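Long-range contacts in methyltransferase (Streptococcus mutans, PDB 2B78), which is of unknown function but probably transfers methyl groups from S-adenosylmethionine and may bind RNA: residues S330-N335 against S375-V380; I2-G7 against V36-D41; G108-D113 against F121-S126. All blocks are in the same frame, centred on the assembly; numbering follows the deposited sequence.

Overall arrangement
The three contacts sit in three separate sheets, and none touches another. Contact 2 comes first along the chain. It joins strands 2-5 and 34-39 at one border of the PUA-like sheet. Contact 3 follows, in the hairpin of strands 110-115 and 118-123, inside the second sheet along the chain. Contact 1 comes last. It joins strands 325-331 and 379-384 in the seven-stranded sheet of the methyltransferase domain. Contacts 1 and 3 are about 18 Å apart between centres, with nearest atoms about 6 Å apart. Contact 2 is more remote, its centre about 25 Å from contact 3 and 31 Å from contact 1. The probable RNA-binding and methyltransferase modules are therefore built around separate sheets.

Contact 1. Residues S330-N335 against S375-V380; sequences STNAAN and SNYLKV
Asn332 and Tyr377 bring two flat groups together. The amide oxygen OD1 of Asn332 lies in the plane of the Tyr377 ring, at its edge, 3.5 Å from CE1. The amide and ring planes are turned 64° apart. A chi1 of 63° sets Tyr377 CG between the backbone N and the carbonyl carbon. The ring hydroxyl bonds to Asp198. Asn332 OD1 also lies 3.0 Å from Leu378 CD1, a tight approach. This oxygen is buried here and has no polar partner in the model.

Beside these side chains the backbones run antiparallel. Thr331 and Lys379 form a hydrogen-bonded pair: Thr331 N donates to Lys379 O at 3.1 Å, and Lys379 N to Thr331 O at 3.0 Å. They join the neighbouring strands 325-331 and 379-384. The second runs against the parallel strands of the sheet, as the seventh strand does in Rossmann-like methyltransferases. On the face shared by Ser330 and Val380, Ser330 OG touches Val380 CG2 and bonds to Asp292. On the other face Thr331 and Lys379 lie side by side under helix 338-349.

Past the strand end, Thr331 OG1 accepts from Ala333 N at 3.2 Å, an ST turn. The Lys379 chain bends at chi3 and chi4. Lys379 NZ then gives a 2.7 Å bond to Tyr377 O from above the carbonyl plane. Its bond to Ala333 O is weak, at 3.3 Å, and so is one to Met336 O. One ammonium group thus gathers carbonyls from both segments just where strand pairing stops, and its charge is probably eased by their dipoles.

Contact 2. Residues I2-G7 against V36-D41; sequences IKLMVG and VQLYSD
Lys3, Leu4 and Met5 pair in parallel with Gln37, Leu38 and Tyr39, in a strand contact at the border of a five-stranded mixed sheet. Strand 2-5 is an outermost strand, and strand 34-39 is its neighbour. Four backbone hydrogen bonds zip them together. Gln37 N donates to Ile2 O and Leu4 N to Gln37 O. Tyr39 N donates to Leu4 O at 2.8 Å, and Val6 N to Tyr39 O at 2.8 Å. The strand directions differ by 31°.

On the face bearing Lys3 and Tyr39, a cation-pi contact forms. Lys3 crosses the tyrosine at about a right angle, and Lys3 NZ stands 3.4 Å from the Tyr39 ring centroid. It is offset toward the rim, over Tyr39 CG and CD1. The lysine is extended as far as CE. A chi4 of 69° then turns NZ back over the ring, while Lys3 CG packs 3.3 Å from Tyr39 CD2. The same ring meets Phe45 edge to face, and NZ has a long, weak ion pair with Asp43.

The sheet belongs to the PUA-like domain, a fold often used for RNA binding. The chain between the two parallel strands holds helix 8-16 and strand 20-22, which lies at the other border of the sheet. Leu38, on the other face, packs against Leu14 of this helix. Leu38 CD2 also meets Leu4 CD2 at 3.8 Å, the two leucines lying side by side, and Val6 CG1 at 4.1 Å.

At the end of strand 2-5, Met5 CG rests on Ser40 O. A water probably donates to Val6 O (2.7 Å) and accepts from Asp41 N. Gly7 follows as the N-cap of helix 8-16.

Contact 3. Residues G108-D113 against F121-S126; sequences GGVTID and FSWYNS
Thr111 meets Ser122 and Tyr124 with OG1 set between its own backbone N and carbonyl carbon (chi1 68°). This turns OG1 onto Ser122 CB, 3.1 Å away, and into the plane of the Tyr124 ring at its edge. Thr111 CG2 ends anti to the carbonyl carbon and packs 3.4 Å from Tyr124 CE1. On the opposite face, a chi2 of 174° extends Ile112 so that CD1 reaches Phe121 CE1 at 3.6 Å. Those two side chains lie side by side, as do Val110 and Trp123. There Val110 CG2 sits near the indole plane, at its edge, 3.8 Å from Trp123 CZ3. Phe121 CB lies over one face of the indole, and Trp123 NE1 bonds to Glu151. Helix 132-142 packs against this apolar face.

The backbones form a beta hairpin of strands 110-115 and 118-123, within the second sheet along the chain. Thr111 and Ser122 form a hydrogen-bonded pair: Ser122 N donates to Thr111 O at 2.9 Å, and Thr111 N donates back to Ser122 O. Tyr124 N donates to Gly109 O at 3.0 Å, just beyond the strands. At its phi of 99° Gly109 leaves no room for a CB, which would crowd the preceding carbonyl O and clash with Asn125 ND2. Asn125 OD1 bonds to Val128 N and caps helix 126-130.

Water 2 ties the polar face together. It accepts from Thr111 OG1 and Ser122 OG, and donates to Asp113 OD2 at 2.7 Å. Asp113 OD1 forms a salt bridge with Arg98. Both hydroxyls thus pass their hydrogen bonds through one water to a carboxylate; together with Arg98, this probably helps to steady the buried carboxylate's negative charge.

Contact 1. Residues S330-N335 against S375-V380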
ATOM      1  N   SER A 330      -5.868   4.572 -10.047  1.00 11.65           N
ATOM      2  CA  SER A 330      -5.084   3.857  -9.060  1.00 12.39           C
ATOM      3  C   SER A 330      -5.875   2.793  -8.305  1.00 12.95           C
ATOM      4  O   SER A 330      -7.097   2.877  -8.163  1.00 13.61           O
ATOM      5  CB  SER A 330      -4.495   4.866  -8.066  1.00 10.78           C
ATOM      6  OG  SER A 330      -4.066   4.235  -6.880  1.00  9.28           O
ATOM      7  N   THR A 331      -5.169   1.771  -7.841  1.00 15.24           N
ATOM      8  CA  THR A 331      -5.791   0.701  -7.067  1.00 17.14           C
ATOM      9  C   THR A 331      -4.700  -0.043  -6.322  1.00 18.75           C
ATOM     10  O   THR A 331      -3.587  -0.198  -6.836  1.00 19.03           O
ATOM     11  CB  THR A 331      -6.562  -0.312  -7.960  1.00 16.47           C
ATOM     12  OG1 THR A 331      -7.157  -1.319  -7.128  1.00 16.15           O
ATOM     13  CG2 THR A 331      -5.623  -0.993  -8.950  1.00 16.76           C
ATOM     14  N   ASN A 332      -5.013  -0.480  -5.104  1.00 20.21           N
ATOM     15  CA  ASN A 332      -4.067  -1.234  -4.281  1.00 22.05           C
ATOM     16  C   ASN A 332      -4.578  -2.661  -4.126  1.00 22.42           C
ATOM     17  O   ASN A 332      -4.088  -3.410  -3.276  1.00 22.77           O
ATOM     18  CB  ASN A 332      -3.926  -0.613  -2.883  1.00 24.93           C
ATOM     19  CG  ASN A 332      -3.015   0.599  -2.857  1.00 28.96           C
ATOM     20  OD1 ASN A 332      -1.858   0.533  -3.280  1.00 32.07           O
ATOM     21  ND2 ASN A 332      -3.525   1.711  -2.342  1.00 30.59           N
ATOM     22  N   ALA A 333      -5.561  -3.033  -4.947  1.00 22.00           N
ATOM     23  CA  ALA A 333      -6.161  -4.372  -4.898  1.00 21.71           C
ATOM     24  C   ALA A 333      -5.170  -5.458  -5.300  1.00 22.03           C
ATOM     25  O   ALA A 333      -4.831  -5.586  -6.479  1.00 20.17           O
ATOM     26  CB  ALA A 333      -7.379  -4.430  -5.799  1.00 20.87           C
ATOM     27  N   ALA A 334      -4.731  -6.244  -4.315  1.00 22.63           N
ATOM     28  CA  ALA A 334      -3.757  -7.317  -4.527  1.00 23.78           C
ATOM     29  C   ALA A 334      -4.313  -8.472  -5.346  1.00 24.23           C
ATOM     30  O   ALA A 334      -3.554  -9.237  -5.958  1.00 25.34           O
ATOM     31  CB  ALA A 334      -3.257  -7.836  -3.178  1.00 24.26           C
ATOM     32  N   ASN A 335      -5.637  -8.587  -5.353  1.00 24.69           N
ATOM     33  CA  ASN A 335      -6.332  -9.640  -6.077  1.00 25.35           C
ATOM     34  C   ASN A 335      -6.507  -9.341  -7.560  1.00 25.32           C
ATOM     35  O   ASN A 335      -6.929 -10.214  -8.317  1.00 26.10           O
ATOM     36  CB  ASN A 335      -7.702  -9.885  -5.438  1.00 28.12           C
ATOM     37  CG  ASN A 335      -8.402  -8.591  -5.045  1.00 29.97           C
ATOM     38  OD1 ASN A 335      -7.965  -7.889  -4.128  1.00 31.03           O
ATOM     39  ND2 ASN A 335      -9.489  -8.269  -5.738  1.00 31.36           N
ATOM     40  N   SER A 375       3.016  -9.817  -6.045  1.00 20.95           N
ATOM     41  CA  SER A 375       3.232  -9.102  -4.793  1.00 19.34           C
ATOM     42  C   SER A 375       3.199  -7.597  -5.055  1.00 18.09           C
ATOM     43  O   SER A 375       3.009  -6.795  -4.139  1.00 18.25           O
ATOM     44  CB  SER A 375       4.576  -9.496  -4.183  1.00 17.17           C
ATOM     45  OG  SER A 375       5.629  -9.188  -5.074  1.00 19.99           O
ATOM     46  N   ASN A 376       3.391  -7.210  -6.314  1.00 15.47           N
ATOM     47  CA  ASN A 376       3.371  -5.795  -6.661  1.00 13.22           C
ATOM     48  C   ASN A 376       1.912  -5.363  -6.823  1.00 12.51           C
ATOM     49  O   ASN A 376       1.410  -5.215  -7.945  1.00 11.19           O
ATOM     50  CB  ASN A 376       4.150  -5.564  -7.962  1.00 12.83           C
ATOM     51  CG  ASN A 376       4.633  -4.147  -8.085  1.00 15.18           C
ATOM     52  OD1 ASN A 376       4.107  -3.267  -7.412  1.00 14.17           O
ATOM     53  ND2 ASN A 376       5.632  -3.905  -8.943  1.00 15.49           N
ATOM     54  N   TYR A 377       1.250  -5.123  -5.694  1.00 11.86           N
ATOM     55  CA  TYR A 377      -0.166  -4.782  -5.674  1.00 12.13           C
ATOM     56  C   TYR A 377      -0.617  -3.406  -6.154  1.00 13.00           C
ATOM     57  O   TYR A 377      -1.755  -3.251  -6.599  1.00 13.91           O
ATOM     58  CB  TYR A 377      -0.720  -5.031  -4.269  1.00 13.10           C
ATOM     59  CG  TYR A 377      -0.095  -4.181  -3.181  1.00 13.39           C
ATOM     60  CD1 TYR A 377      -0.514  -2.872  -2.972  1.00 10.98           C
ATOM     61  CD2 TYR A 377       0.902  -4.697  -2.344  1.00 14.15           C
ATOM     62  CE1 TYR A 377       0.031  -2.096  -1.963  1.00 13.54           C
ATOM     63  CE2 TYR A 377       1.459  -3.917  -1.323  1.00 14.38           C
ATOM     64  CZ  TYR A 377       1.013  -2.621  -1.142  1.00 14.79           C
ATOM     65  OH  TYR A 377       1.533  -1.840  -0.131  1.00 17.39           O
ATOM     66  N   LEU A 378       0.251  -2.407  -6.064  1.00 11.88           N
ATOM     67  CA  LEU A 378      -0.135  -1.075  -6.501  1.00 12.27           C
ATOM     68  C   LEU A 378      -0.077  -0.988  -8.018  1.00 12.88           C
ATOM     69  O   LEU A 378       0.877  -1.446  -8.642  1.00 12.59           O
ATOM     70  CB  LEU A 378       0.791  -0.025  -5.878  1.00 11.94           C
ATOM     71  CG  LEU A 378       0.570   1.451  -6.214  1.00 12.55           C
ATOM     72  CD1 LEU A 378      -0.808   1.900  -5.731  1.00 11.26           C
ATOM     73  CD2 LEU A 378       1.639   2.283  -5.539  1.00 10.54           C
ATOM     74  N   LYS A 379      -1.121  -0.416  -8.607  1.00 13.39           N
ATOM     75  CA  LYS A 379      -1.187  -0.239 -10.052  1.00 14.24           C
ATOM     76  C   LYS A 379      -1.778   1.137 -10.298  1.00 14.43           C
ATOM     77  O   LYS A 379      -2.899   1.418  -9.877  1.00 15.42           O
ATOM     78  CB  LYS A 379      -2.078  -1.310 -10.681  1.00 14.95           C
ATOM     79  CG  LYS A 379      -1.499  -2.711 -10.610  1.00 15.02           C
ATOM     80  CD  LYS A 379      -2.534  -3.761 -10.918  1.00 15.69           C
ATOM     81  CE  LYS A 379      -3.322  -4.124  -9.673  1.00 17.35           C
ATOM     82  NZ  LYS A 379      -2.451  -4.821  -8.687  1.00 16.10           N
ATOM     83  N   VAL A 380      -1.017   2.008 -10.952  1.00 13.47           N
ATOM     84  CA  VAL A 380      -1.510   3.349 -11.232  1.00 13.31           C
ATOM     85  C   VAL A 380      -1.285   3.656 -12.697  1.00 14.07           C
ATOM     86  O   VAL A 380      -0.142   3.683 -13.171  1.00 13.81           O
ATOM     87  CB  VAL A 380      -0.799   4.415 -10.365  1.00 12.35           C
ATOM     88  CG1 VAL A 380      -1.448   5.778 -10.573  1.00 11.33           C
ATOM     89  CG2 VAL A 380      -0.873   4.015  -8.891  1.00 10.92           C
TER

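Contact 2. Residues I2-G7 against V36-D41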
ATOM      1  N   ILE A   2       6.318 -31.173  11.510  1.00 41.61           N
ATOM      2  CA  ILE A   2       5.407 -31.711  10.509  1.00 40.02           C
ATOM      3  C   ILE A   2       6.037 -31.605   9.123  1.00 38.32           C
ATOM      4  O   ILE A   2       6.452 -30.527   8.706  1.00 37.67           O
ATOM      5  CB  ILE A   2       4.069 -30.941  10.496  1.00 40.50           C
ATOM      6  CG1 ILE A   2       3.551 -30.768  11.923  1.00 41.37           C
ATOM      7  CG2 ILE A   2       3.050 -31.690   9.654  1.00 41.43           C
ATOM      8  CD1 ILE A   2       3.437 -32.063  12.706  1.00 42.62           C
ATOM      9  N   LYS A   3       6.116 -32.734   8.427  1.00 37.66           N
ATOM     10  CA  LYS A   3       6.674 -32.797   7.080  1.00 36.83           C
ATOM     11  C   LYS A   3       5.496 -32.746   6.111  1.00 35.90           C
ATOM     12  O   LYS A   3       4.727 -33.705   5.992  1.00 36.11           O
ATOM     13  CB  LYS A   3       7.457 -34.101   6.903  1.00 37.82           C
ATOM     14  CG  LYS A   3       7.710 -34.537   5.464  1.00 40.34           C
ATOM     15  CD  LYS A   3       8.248 -35.971   5.436  1.00 42.21           C
ATOM     16  CE  LYS A   3       8.231 -36.581   4.036  1.00 43.08           C
ATOM     17  NZ  LYS A   3       9.209 -35.960   3.104  1.00 44.54           N
ATOM     18  N   LEU A   4       5.352 -31.617   5.431  1.00 34.42           N
ATOM     19  CA  LEU A   4       4.260 -31.425   4.489  1.00 33.03           C
ATOM     20  C   LEU A   4       4.695 -31.761   3.070  1.00 32.63           C
ATOM     21  O   LEU A   4       5.612 -31.138   2.528  1.00 32.80           O
ATOM     22  CB  LEU A   4       3.778 -29.974   4.561  1.00 32.42           C
ATOM     23  CG  LEU A   4       2.576 -29.526   3.727  1.00 32.57           C
ATOM     24  CD1 LEU A   4       1.351 -30.364   4.083  1.00 32.90           C
ATOM     25  CD2 LEU A   4       2.306 -28.046   3.996  1.00 30.43           C
ATOM     26  N   MET A   5       4.053 -32.759   2.471  1.00 31.64           N
ATOM     27  CA  MET A   5       4.390 -33.138   1.103  1.00 30.53           C
ATOM     28  C   MET A   5       3.532 -32.253   0.211  1.00 29.00           C
ATOM     29  O   MET A   5       2.310 -32.215   0.348  1.00 28.27           O
ATOM     30  CB  MET A   5       4.082 -34.616   0.853  1.00 31.84           C
ATOM     31  CG  MET A   5       4.670 -35.146  -0.448  1.00 33.15           C
ATOM     32  SD  MET A   5       4.427 -36.925  -0.654  1.00 36.52           S
ATOM     33  CE  MET A   5       5.707 -37.554   0.438  1.00 34.96           C
ATOM     34  N   VAL A   6       4.173 -31.534  -0.700  1.00 28.14           N
ATOM     35  CA  VAL A   6       3.453 -30.619  -1.569  1.00 25.44           C
ATOM     36  C   VAL A   6       3.210 -31.129  -2.983  1.00 24.30           C
ATOM     37  O   VAL A   6       3.885 -32.037  -3.456  1.00 22.84           O
ATOM     38  CB  VAL A   6       4.190 -29.270  -1.626  1.00 24.60           C
ATOM     39  CG1 VAL A   6       4.412 -28.768  -0.205  1.00 24.48           C
ATOM     40  CG2 VAL A   6       5.526 -29.422  -2.347  1.00 21.79           C
ATOM     41  N   GLY A   7       2.232 -30.522  -3.646  1.00 24.73           N
ATOM     42  CA  GLY A   7       1.888 -30.903  -5.005  1.00 23.83           C
ATOM     43  C   GLY A   7       2.883 -30.405  -6.032  1.00 24.35           C
ATOM     44  O   GLY A   7       3.751 -29.582  -5.729  1.00 24.49           O
ATOM     45  N   VAL A  36       6.710 -25.664   9.506  1.00 23.40           N
ATOM     46  CA  VAL A  36       6.684 -26.981   8.887  1.00 22.54           C
ATOM     47  C   VAL A  36       7.856 -27.090   7.933  1.00 23.65           C
ATOM     48  O   VAL A  36       8.549 -26.103   7.676  1.00 23.26           O
ATOM     49  CB  VAL A  36       5.373 -27.229   8.093  1.00 22.24           C
ATOM     50  CG1 VAL A  36       4.162 -27.086   9.017  1.00 21.47           C
ATOM     51  CG2 VAL A  36       5.270 -26.251   6.917  1.00 21.01           C
ATOM     52  N   GLN A  37       8.092 -28.298   7.438  1.00 23.82           N
ATOM     53  CA  GLN A  37       9.154 -28.525   6.478  1.00 24.35           C
ATOM     54  C   GLN A  37       8.453 -29.019   5.231  1.00 24.30           C
ATOM     55  O   GLN A  37       7.698 -29.990   5.280  1.00 23.97           O
ATOM     56  CB  GLN A  37      10.129 -29.592   6.968  1.00 25.69           C
ATOM     57  CG  GLN A  37      10.825 -29.258   8.273  1.00 26.23           C
ATOM     58  CD  GLN A  37      11.908 -30.265   8.599  1.00 29.41           C
ATOM     59  OE1 GLN A  37      11.668 -31.478   8.589  1.00 30.57           O
ATOM     60  NE2 GLN A  37      13.112 -29.773   8.887  1.00 28.23           N
ATOM     61  N   LEU A  38       8.694 -28.338   4.119  1.00 24.28           N
ATOM     62  CA  LEU A  38       8.074 -28.695   2.852  1.00 23.54           C
ATOM     63  C   LEU A  38       8.907 -29.706   2.086  1.00 23.86           C
ATOM     64  O   LEU A  38      10.122 -29.546   1.958  1.00 24.43           O
ATOM     65  CB  LEU A  38       7.899 -27.444   1.996  1.00 24.02           C
ATOM     66  CG  LEU A  38       7.179 -26.291   2.697  1.00 23.29           C
ATOM     67  CD1 LEU A  38       7.075 -25.107   1.755  1.00 22.74           C
ATOM     68  CD2 LEU A  38       5.799 -26.753   3.146  1.00 23.59           C
ATOM     69  N   TYR A  39       8.238 -30.733   1.566  1.00 23.54           N
ATOM     70  CA  TYR A  39       8.884 -31.790   0.791  1.00 24.54           C
ATOM     71  C   TYR A  39       8.117 -32.052  -0.511  1.00 25.57           C
ATOM     72  O   TYR A  39       6.897 -31.891  -0.562  1.00 26.24           O
ATOM     73  CB  TYR A  39       8.927 -33.087   1.605  1.00 23.85           C
ATOM     74  CG  TYR A  39      10.050 -33.160   2.612  1.00 23.56           C
ATOM     75  CD1 TYR A  39      11.262 -33.765   2.287  1.00 23.04           C
ATOM     76  CD2 TYR A  39       9.905 -32.617   3.891  1.00 23.71           C
ATOM     77  CE1 TYR A  39      12.308 -33.831   3.217  1.00 23.36           C
ATOM     78  CE2 TYR A  39      10.942 -32.676   4.822  1.00 23.27           C
ATOM     79  CZ  TYR A  39      12.139 -33.285   4.476  1.00 22.67           C
ATOM     80  OH  TYR A  39      13.169 -33.344   5.387  1.00 21.77           O
ATOM     81  N   SER A  40       8.836 -32.461  -1.552  1.00 26.06           N
ATOM     82  CA  SER A  40       8.210 -32.770  -2.839  1.00 26.81           C
ATOM     83  C   SER A  40       7.627 -34.178  -2.747  1.00 27.35           C
ATOM     84  O   SER A  40       7.715 -34.820  -1.697  1.00 28.15           O
ATOM     85  CB  SER A  40       9.246 -32.735  -3.962  1.00 24.78           C
ATOM     86  OG  SER A  40      10.174 -33.790  -3.802  1.00 25.32           O
ATOM     87  N   ASP A  41       7.039 -34.655  -3.842  1.00 29.04           N
ATOM     88  CA  ASP A  41       6.448 -35.993  -3.887  1.00 31.34           C
ATOM     89  C   ASP A  41       7.528 -37.069  -3.929  1.00 31.34           C
ATOM     90  O   ASP A  41       7.249 -38.253  -3.718  1.00 32.33           O
ATOM     91  CB  ASP A  41       5.529 -36.140  -5.109  1.00 32.89           C
ATOM     92  CG  ASP A  41       6.186 -35.677  -6.400  1.00 35.30           C
ATOM     93  OD1 ASP A  41       7.360 -36.033  -6.637  1.00 36.36           O
ATOM     94  OD2 ASP A  41       5.523 -34.957  -7.186  1.00 37.21           O
TER
HETATM   95  O   HOH W   1       5.531 -32.686  -5.544  1.00 36.29           O

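Contact 3. Residues G108-D113 against F121-S126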
ATOM      1  N   GLY A 108       7.349 -13.094   4.712  1.00 15.33           N
ATOM      2  CA  GLY A 108       5.967 -12.669   4.571  1.00 15.61           C
ATOM      3  C   GLY A 108       5.231 -12.597   5.894  1.00 15.33           C
ATOM      4  O   GLY A 108       5.623 -13.247   6.863  1.00 14.75           O
ATOM      5  N   GLY A 109       4.173 -11.788   5.942  1.00 15.63           N
ATOM      6  CA  GLY A 109       3.390 -11.660   7.160  1.00 15.00           C
ATOM      7  C   GLY A 109       3.711 -10.438   8.006  1.00 16.06           C
ATOM      8  O   GLY A 109       2.954 -10.080   8.912  1.00 15.68           O
ATOM      9  N   VAL A 110       4.827  -9.784   7.699  1.00 15.50           N
ATOM     10  CA  VAL A 110       5.250  -8.619   8.469  1.00 14.57           C
ATOM     11  C   VAL A 110       5.704  -7.435   7.632  1.00 15.09           C
ATOM     12  O   VAL A 110       6.447  -7.604   6.662  1.00 15.91           O
ATOM     13  CB  VAL A 110       6.432  -8.987   9.400  1.00 14.50           C
ATOM     14  CG1 VAL A 110       6.878  -7.760  10.189  1.00 14.77           C
ATOM     15  CG2 VAL A 110       6.039 -10.125  10.335  1.00 14.17           C
ATOM     16  N   THR A 111       5.247  -6.237   7.998  1.00 14.81           N
ATOM     17  CA  THR A 111       5.689  -5.015   7.337  1.00 14.70           C
ATOM     18  C   THR A 111       6.065  -4.075   8.477  1.00 14.08           C
ATOM     19  O   THR A 111       5.521  -4.171   9.585  1.00 15.21           O
ATOM     20  CB  THR A 111       4.598  -4.326   6.438  1.00 13.84           C
ATOM     21  OG1 THR A 111       3.543  -3.805   7.252  1.00 14.13           O
ATOM     22  CG2 THR A 111       4.021  -5.312   5.434  1.00 15.51           C
ATOM     23  N   ILE A 112       7.016  -3.189   8.216  1.00 13.04           N
ATOM     24  CA  ILE A 112       7.450  -2.231   9.220  1.00 13.35           C
ATOM     25  C   ILE A 112       7.694  -0.915   8.503  1.00 14.17           C
ATOM     26  O   ILE A 112       8.431  -0.854   7.512  1.00 13.58           O
ATOM     27  CB  ILE A 112       8.764  -2.652   9.897  1.00 13.72           C
ATOM     28  CG1 ILE A 112       8.637  -4.066  10.469  1.00 12.37           C
ATOM     29  CG2 ILE A 112       9.120  -1.637  10.994  1.00 14.32           C
ATOM     30  CD1 ILE A 112       9.931  -4.623  11.023  1.00 11.63           C
ATOM     31  N   ASP A 113       7.061   0.138   8.993  1.00 14.97           N
ATOM     32  CA  ASP A 113       7.235   1.446   8.386  1.00 15.02           C
ATOM     33  C   ASP A 113       7.880   2.390   9.382  1.00 16.15           C
ATOM     34  O   ASP A 113       7.759   2.214  10.594  1.00 14.18           O
ATOM     35  CB  ASP A 113       5.883   2.033   7.961  1.00 13.14           C
ATOM     36  CG  ASP A 113       5.190   1.207   6.896  1.00 12.93           C
ATOM     37  OD1 ASP A 113       5.822   0.938   5.853  1.00 12.80           O
ATOM     38  OD2 ASP A 113       4.009   0.838   7.093  1.00 12.77           O
ATOM     39  N   PHE A 121       4.825  -1.351  13.198  1.00 15.91           N
ATOM     40  CA  PHE A 121       4.829  -2.768  12.865  1.00 16.72           C
ATOM     41  C   PHE A 121       3.414  -3.158  12.472  1.00 17.70           C
ATOM     42  O   PHE A 121       2.445  -2.678  13.074  1.00 17.80           O
ATOM     43  CB  PHE A 121       5.203  -3.605  14.092  1.00 15.94           C
ATOM     44  CG  PHE A 121       6.662  -3.593  14.436  1.00 16.87           C
ATOM     45  CD1 PHE A 121       7.479  -4.657  14.082  1.00 15.92           C
ATOM     46  CD2 PHE A 121       7.220  -2.526  15.136  1.00 17.09           C
ATOM     47  CE1 PHE A 121       8.829  -4.660  14.420  1.00 15.52           C
ATOM     48  CE2 PHE A 121       8.572  -2.525  15.477  1.00 15.16           C
ATOM     49  CZ  PHE A 121       9.373  -3.591  15.119  1.00 13.98           C
ATOM     50  N   SER A 122       3.292  -4.034  11.482  1.00 16.65           N
ATOM     51  CA  SER A 122       1.988  -4.517  11.061  1.00 16.54           C
ATOM     52  C   SER A 122       2.047  -6.031  10.978  1.00 16.55           C
ATOM     53  O   SER A 122       2.913  -6.604  10.300  1.00 15.50           O
ATOM     54  CB  SER A 122       1.581  -3.920   9.713  1.00 16.01           C
ATOM     55  OG  SER A 122       1.301  -2.537   9.851  1.00 17.00           O
ATOM     56  N   TRP A 123       1.136  -6.679  11.695  1.00 16.83           N
ATOM     57  CA  TRP A 123       1.065  -8.138  11.723  1.00 16.95           C
ATOM     58  C   TRP A 123      -0.110  -8.616  10.859  1.00 17.45           C
ATOM     59  O   TRP A 123      -1.271  -8.323  11.162  1.00 17.25           O
ATOM     60  CB  TRP A 123       0.879  -8.617  13.166  1.00 15.32           C
ATOM     61  CG  TRP A 123       1.807  -7.958  14.150  1.00 15.49           C
ATOM     62  CD1 TRP A 123       1.460  -7.088  15.144  1.00 14.67           C
ATOM     63  CD2 TRP A 123       3.237  -8.082  14.209  1.00 14.42           C
ATOM     64  NE1 TRP A 123       2.582  -6.661  15.815  1.00 15.39           N
ATOM     65  CE2 TRP A 123       3.685  -7.257  15.265  1.00 13.99           C
ATOM     66  CE3 TRP A 123       4.181  -8.814  13.474  1.00 14.00           C
ATOM     67  CZ2 TRP A 123       5.039  -7.134  15.599  1.00 13.40           C
ATOM     68  CZ3 TRP A 123       5.526  -8.692  13.808  1.00 14.03           C
ATOM     69  CH2 TRP A 123       5.941  -7.861  14.864  1.00 14.04           C
ATOM     70  N   TYR A 124       0.195  -9.374   9.805  1.00 17.65           N
ATOM     71  CA  TYR A 124      -0.830  -9.858   8.883  1.00 18.43           C
ATOM     72  C   TYR A 124      -1.427 -11.231   9.180  1.00 18.50           C
ATOM     73  O   TYR A 124      -2.363 -11.657   8.501  1.00 18.66           O
ATOM     74  CB  TYR A 124      -0.289  -9.840   7.446  1.00 18.28           C
ATOM     75  CG  TYR A 124      -0.053  -8.449   6.914  1.00 17.92           C
ATOM     76  CD1 TYR A 124       0.920  -7.626   7.475  1.00 18.47           C
ATOM     77  CD2 TYR A 124      -0.810  -7.947   5.853  1.00 19.70           C
ATOM     78  CE1 TYR A 124       1.137  -6.337   6.998  1.00 19.05           C
ATOM     79  CE2 TYR A 124      -0.599  -6.651   5.366  1.00 19.59           C
ATOM     80  CZ  TYR A 124       0.379  -5.857   5.947  1.00 19.94           C
ATOM     81  OH  TYR A 124       0.604  -4.583   5.480  1.00 20.85           O
ATOM     82  N   ASN A 125      -0.894 -11.930  10.176  1.00 17.92           N
ATOM     83  CA  ASN A 125      -1.438 -13.235  10.526  1.00 17.85           C
ATOM     84  C   ASN A 125      -1.170 -13.569  11.993  1.00 18.57           C
ATOM     85  O   ASN A 125      -0.277 -12.994  12.618  1.00 17.39           O
ATOM     86  CB  ASN A 125      -0.888 -14.322   9.587  1.00 17.37           C
ATOM     87  CG  ASN A 125       0.612 -14.505   9.696  1.00 18.53           C
ATOM     88  OD1 ASN A 125       1.120 -14.980  10.713  1.00 18.29           O
ATOM     89  ND2 ASN A 125       1.335 -14.140   8.634  1.00 18.29           N
ATOM     90  N   SER A 126      -1.954 -14.488  12.548  1.00 18.42           N
ATOM     91  CA  SER A 126      -1.801 -14.845  13.955  1.00 18.34           C
ATOM     92  C   SER A 126      -0.458 -15.463  14.318  1.00 18.47           C
ATOM     93  O   SER A 126       0.019 -15.303  15.449  1.00 18.94           O
ATOM     94  CB  SER A 126      -2.926 -15.786  14.390  1.00 18.41           C
ATOM     95  OG  SER A 126      -2.956 -16.957  13.599  1.00 18.11           O
TER
HETATM   96  O   HOH W   2       3.801  -1.285   8.828  1.00 13.73           O